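Local coordinates for protein succinylglutamate desuccinylase/aspartoacylase (Shewanella frigidimarina, PDB 3LWU) that binds a zinc ion and probably works as a hydrolase of the succinylglutamate desuccinylase/aspartoacylase family, at residues I355-F367 with G375-P387. Sequence-based numbering, arbitrary orientation.
Sequences ISLPMDCVPILHF and GTELYKVMTNVFP
His-366 CB sits over the centre of one face of the Tyr-379 ring, a CH-pi contact 3.5 Å from the centroid, and Pro-363 CB meets the same ring obliquely at CD2 and CE2. The imidazole continues alongside the phenol, the two planes 54° apart, and His-366 ND1 donates to Phe-367 O at 2.8 Å, which, with the stack on Tyr-323, restrains the turn of the imidazole. Past the strand end, Thr-376 CG2 lies over one face of the Phe-367 ring, 3.6 Å from its centroid; CG anti to the backbone N (chi1 -168°) sets the ring across the threonine side chain at about a right angle. Replacing Tyr-379 by an alanine would probably leave His-366 CB and Pro-363 CB without their ring and Ala-325 O without its hydroxyl partner. The backbones pair antiparallel, Val-362 and Met-382 exchanging N-H···O bonds of 2.9 Å each way. A classic beta bulge follows: Ile-364 and Leu-365 both face Lys-380, whose O takes a 2.8 Å bond from Ile-364 N and a weak one from Leu-365 N. On the face opposite Tyr-379, Leu-365 CD1 lies beside Lys-380 CG at 3.9 Å; at the bulge, the Ile-364 side chain slants across that of Met-382, CG1 against CG. This antiparallel pair is flanked by strand 196-204 beside 362-366 and strand 310-314 beside 377-382, while Tyr-379 packs on strand 336-341 and Phe-166 of a second subunit touches Val-381.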
loop_
_atom_site.group_PDB
_atom_site.type_symbol
_atom_site.label_atom_id
_atom_site.label_comp_id
_atom_site.label_asym_id
_atom_site.label_seq_id
_atom_site.Cartn_x
_atom_site.Cartn_y
_atom_site.Cartn_z
ATOM N N ILE A 355 26.615 0.764 -16.195
ATOM C CA ILE A 355 26.259 2.162 -16.409
ATOM C C ILE A 355 27.255 3.007 -15.623
ATOM O O ILE A 355 27.408 2.779 -14.417
ATOM C CB ILE A 355 24.832 2.516 -15.877
ATOM C CG1 ILE A 355 23.747 1.696 -16.566
ATOM C CG2 ILE A 355 24.535 4.032 -16.093
ATOM C CD1 ILE A 355 23.661 1.943 -18.061
ATOM N N SER A 356 27.922 3.972 -16.274
ATOM C CA SER A 356 28.807 4.906 -15.572
ATOM C C SER A 356 28.393 6.352 -15.819
ATOM O O SER A 356 27.486 6.603 -16.599
ATOM C CB SER A 356 30.253 4.712 -16.018
ATOM O OG SER A 356 30.371 4.926 -17.408
ATOM N N LEU A 357 29.053 7.297 -15.146
ATOM C CA LEU A 357 28.743 8.732 -15.282
ATOM C C LEU A 357 29.874 9.430 -16.004
ATOM O O LEU A 357 31.021 8.985 -15.928
ATOM C CB LEU A 357 28.555 9.387 -13.911
ATOM C CG LEU A 357 27.374 8.816 -13.138
ATOM C CD1 LEU A 357 27.155 9.525 -11.808
ATOM C CD2 LEU A 357 26.079 8.848 -13.997
ATOM N N PRO A 358 29.563 10.533 -16.705
ATOM C CA PRO A 358 30.611 11.251 -17.477
ATOM C C PRO A 358 31.526 12.204 -16.668
ATOM O O PRO A 358 32.511 12.691 -17.214
ATOM C CB PRO A 358 29.807 12.040 -18.525
ATOM C CG PRO A 358 28.438 12.273 -17.824
ATOM C CD PRO A 358 28.197 10.985 -17.035
HETATM N N MSE A 359 31.208 12.469 -15.405
HETATM C CA MSE A 359 32.051 13.312 -14.540
HETATM C C MSE A 359 32.373 12.579 -13.222
HETATM O O MSE A 359 31.674 11.617 -12.839
HETATM C CB MSE A 359 31.333 14.638 -14.258
HETATM C CG MSE A 359 30.243 14.583 -13.156
HETATM SE SE MSE A 359 28.640 13.598 -13.658
HETATM C CE MSE A 359 28.069 15.035 -14.916
ATOM N N ASP A 360 33.413 13.025 -12.534
ATOM C CA ASP A 360 33.710 12.503 -11.204
ATOM C C ASP A 360 32.606 12.902 -10.240
ATOM O O ASP A 360 32.044 13.986 -10.329
ATOM C CB ASP A 360 35.037 13.035 -10.648
ATOM C CG ASP A 360 36.221 12.646 -11.486
ATOM O OD1 ASP A 360 36.114 11.718 -12.326
ATOM O OD2 ASP A 360 37.264 13.310 -11.326
ATOM N N CYS A 361 32.294 12.026 -9.304
ATOM C CA CYS A 361 31.283 12.356 -8.316
ATOM C C CYS A 361 31.570 11.658 -7.022
ATOM O O CYS A 361 32.460 10.824 -6.964
ATOM C CB CYS A 361 29.902 11.983 -8.844
ATOM S SG CYS A 361 29.521 10.219 -8.929
ATOM N N VAL A 362 30.826 12.027 -5.978
ATOM C CA VAL A 362 30.730 11.231 -4.750
ATOM C C VAL A 362 29.287 10.774 -4.622
ATOM O O VAL A 362 28.401 11.576 -4.301
ATOM C CB VAL A 362 31.190 12.053 -3.511
ATOM C CG1 VAL A 362 31.016 11.275 -2.230
ATOM C CG2 VAL A 362 32.659 12.515 -3.677
ATOM N N PRO A 363 29.016 9.478 -4.884
ATOM C CA PRO A 363 27.682 9.006 -4.675
ATOM C C PRO A 363 27.299 9.058 -3.194
ATOM O O PRO A 363 28.092 8.617 -2.329
ATOM C CB PRO A 363 27.734 7.546 -5.179
ATOM C CG PRO A 363 28.891 7.483 -6.058
ATOM C CD PRO A 363 29.869 8.418 -5.430
ATOM N N ILE A 364 26.108 9.599 -2.897
ATOM C CA ILE A 364 25.702 9.794 -1.496
ATOM C C ILE A 364 24.724 8.738 -1.019
ATOM O O ILE A 364 24.847 8.250 0.097
ATOM C CB ILE A 364 25.140 11.214 -1.265
ATOM C CG1 ILE A 364 26.271 12.223 -1.388
ATOM C CG2 ILE A 364 24.458 11.348 0.105
ATOM C CD1 ILE A 364 27.447 11.935 -0.396
ATOM N N LEU A 365 23.743 8.411 -1.859
ATOM C CA LEU A 365 22.704 7.466 -1.509
ATOM C C LEU A 365 22.194 6.786 -2.760
ATOM O O LEU A 365 22.318 7.310 -3.886
ATOM C CB LEU A 365 21.542 8.159 -0.747
ATOM C CG LEU A 365 20.838 9.322 -1.427
ATOM C CD1 LEU A 365 19.619 8.853 -2.273
ATOM C CD2 LEU A 365 20.382 10.404 -0.411
ATOM N N HIS A 366 21.627 5.605 -2.561
ATOM C CA HIS A 366 20.923 4.932 -3.639
ATOM C C HIS A 366 19.597 4.328 -3.205
ATOM O O HIS A 366 19.306 4.195 -2.025
ATOM C CB HIS A 366 21.824 3.896 -4.361
ATOM C CG HIS A 366 22.151 2.662 -3.579
ATOM N ND1 HIS A 366 21.259 1.618 -3.401
ATOM C CD2 HIS A 366 23.314 2.264 -2.998
ATOM C CE1 HIS A 366 21.853 0.647 -2.718
ATOM N NE2 HIS A 366 23.099 1.015 -2.451
ATOM N N PHE A 367 18.822 3.930 -4.204
ATOM C CA PHE A 367 17.500 3.348 -4.045
ATOM C C PHE A 367 17.554 2.043 -3.255
ATOM O O PHE A 367 18.487 1.241 -3.408
ATOM C CB PHE A 367 16.957 3.119 -5.463
ATOM C CG PHE A 367 15.500 2.793 -5.533
ATOM C CD1 PHE A 367 14.547 3.704 -5.117
ATOM C CD2 PHE A 367 15.085 1.619 -6.091
ATOM C CE1 PHE A 367 13.201 3.397 -5.198
ATOM C CE2 PHE A 367 13.748 1.335 -6.186
ATOM C CZ PHE A 367 12.807 2.234 -5.744
ATOM N N GLY A 375 13.082 5.648 -15.265
ATOM C CA GLY A 375 12.911 6.826 -14.428
ATOM C C GLY A 375 13.019 6.664 -12.908
ATOM O O GLY A 375 13.063 7.661 -12.208
ATOM N N THR A 376 13.041 5.442 -12.355
ATOM C CA THR A 376 13.203 5.323 -10.923
ATOM C C THR A 376 14.548 6.013 -10.540
ATOM O O THR A 376 15.519 5.915 -11.284
ATOM C CB THR A 376 13.172 3.849 -10.458
ATOM O OG1 THR A 376 11.949 3.230 -10.896
ATOM C CG2 THR A 376 13.262 3.756 -8.946
ATOM N N GLU A 377 14.576 6.753 -9.427
ATOM C CA GLU A 377 15.813 7.347 -8.902
ATOM C C GLU A 377 16.776 6.242 -8.485
ATOM O O GLU A 377 16.371 5.382 -7.737
ATOM C CB GLU A 377 15.504 8.183 -7.671
ATOM C CG GLU A 377 16.732 8.854 -7.012
ATOM C CD GLU A 377 16.656 8.818 -5.471
ATOM O OE1 GLU A 377 16.741 7.689 -4.835
ATOM O OE2 GLU A 377 16.498 9.901 -4.910
ATOM N N LEU A 378 17.998 6.216 -9.016
ATOM C CA LEU A 378 18.955 5.154 -8.681
ATOM C C LEU A 378 19.880 5.650 -7.600
ATOM O O LEU A 378 20.031 4.993 -6.590
ATOM C CB LEU A 378 19.768 4.659 -9.890
ATOM C CG LEU A 378 19.084 3.770 -10.922
ATOM C CD1 LEU A 378 20.037 3.407 -12.054
ATOM C CD2 LEU A 378 18.480 2.552 -10.278
ATOM N N TYR A 379 20.518 6.794 -7.854
ATOM C CA TYR A 379 21.418 7.445 -6.924
ATOM C C TYR A 379 21.201 8.955 -6.871
ATOM O O TYR A 379 20.729 9.592 -7.831
ATOM C CB TYR A 379 22.892 7.283 -7.337
ATOM C CG TYR A 379 23.621 6.010 -6.958
ATOM C CD1 TYR A 379 23.534 4.863 -7.764
ATOM C CD2 TYR A 379 24.507 5.977 -5.867
ATOM C CE1 TYR A 379 24.235 3.707 -7.447
ATOM C CE2 TYR A 379 25.207 4.802 -5.534
ATOM C CZ TYR A 379 25.070 3.670 -6.338
ATOM O OH TYR A 379 25.776 2.505 -6.078
ATOM N N LYS A 380 21.656 9.536 -5.770
ATOM C CA LYS A 380 21.995 10.958 -5.735
ATOM C C LYS A 380 23.490 11.072 -5.520
ATOM O O LYS A 380 24.046 10.380 -4.646
ATOM C CB LYS A 380 21.258 11.685 -4.635
ATOM C CG LYS A 380 19.749 11.801 -4.803
ATOM C CD LYS A 380 19.395 13.095 -4.159
ATOM C CE LYS A 380 18.038 13.228 -3.581
ATOM N NZ LYS A 380 18.130 14.614 -2.977
ATOM N N VAL A 381 24.137 11.915 -6.320
ATOM C CA VAL A 381 25.563 12.042 -6.304
ATOM C C VAL A 381 25.962 13.536 -6.224
ATOM O O VAL A 381 25.291 14.404 -6.782
ATOM C CB VAL A 381 26.196 11.389 -7.556
ATOM C CG1 VAL A 381 25.726 9.906 -7.722
ATOM C CG2 VAL A 381 25.918 12.230 -8.809
HETATM N N MSE A 382 27.035 13.817 -5.506
HETATM C CA MSE A 382 27.567 15.160 -5.433
HETATM C C MSE A 382 28.608 15.313 -6.532
HETATM O O MSE A 382 29.411 14.392 -6.785
HETATM C CB MSE A 382 28.242 15.413 -4.088
HETATM C CG MSE A 382 27.343 15.382 -2.903
HETATM SE SE MSE A 382 28.434 15.753 -1.355
HETATM C CE MSE A 382 27.052 16.127 -0.077
ATOM N N THR A 383 28.601 16.472 -7.163
ATOM C CA THR A 383 29.604 16.811 -8.164
ATOM C C THR A 383 30.275 18.127 -7.719
ATOM O O THR A 383 29.765 18.825 -6.848
ATOM C CB THR A 383 28.958 16.963 -9.585
ATOM O OG1 THR A 383 27.997 18.019 -9.563
ATOM C CG2 THR A 383 28.234 15.686 -10.000
ATOM N N ASN A 384 31.419 18.455 -8.311
ATOM C CA ASN A 384 32.145 19.669 -7.945
ATOM C C ASN A 384 32.352 19.744 -6.419
ATOM O O ASN A 384 32.064 20.761 -5.782
ATOM C CB ASN A 384 31.415 20.898 -8.502
ATOM C CG ASN A 384 31.393 20.904 -10.033
ATOM O OD1 ASN A 384 32.368 20.536 -10.666
ATOM N ND2 ASN A 384 30.293 21.312 -10.614
ATOM N N VAL A 385 32.825 18.633 -5.858
ATOM C CA VAL A 385 33.033 18.491 -4.429
ATOM C C VAL A 385 34.357 19.149 -4.076
ATOM O O VAL A 385 35.269 19.184 -4.876
ATOM C CB VAL A 385 33.039 16.992 -4.027
ATOM C CG1 VAL A 385 33.283 16.799 -2.549
ATOM C CG2 VAL A 385 31.721 16.342 -4.407
ATOM N N PHE A 386 34.439 19.692 -2.870
ATOM C CA PHE A 386 35.653 20.322 -2.351
ATOM C C PHE A 386 35.780 20.122 -0.837
ATOM O O PHE A 386 34.775 19.928 -0.157
ATOM C CB PHE A 386 35.636 21.823 -2.673
ATOM C CG PHE A 386 34.335 22.507 -2.343
ATOM C CD1 PHE A 386 34.074 22.952 -1.055
ATOM C CD2 PHE A 386 33.379 22.722 -3.323
ATOM C CE1 PHE A 386 32.872 23.595 -0.751
ATOM C CE2 PHE A 386 32.184 23.377 -3.035
ATOM C CZ PHE A 386 31.924 23.802 -1.739
ATOM N N PRO A 387 37.015 20.165 -0.301
ATOM C CA PRO A 387 37.178 20.132 1.157
ATOM C C PRO A 387 36.564 21.367 1.816
ATOM O O PRO A 387 36.693 22.454 1.292
ATOM C CB PRO A 387 38.706 20.125 1.345
ATOM C CG PRO A 387 39.262 19.684 0.008
ATOM C CD PRO A 387 38.317 20.282 -0.989
HETATM O O HOH W 1 32.371 16.577 -10.205
#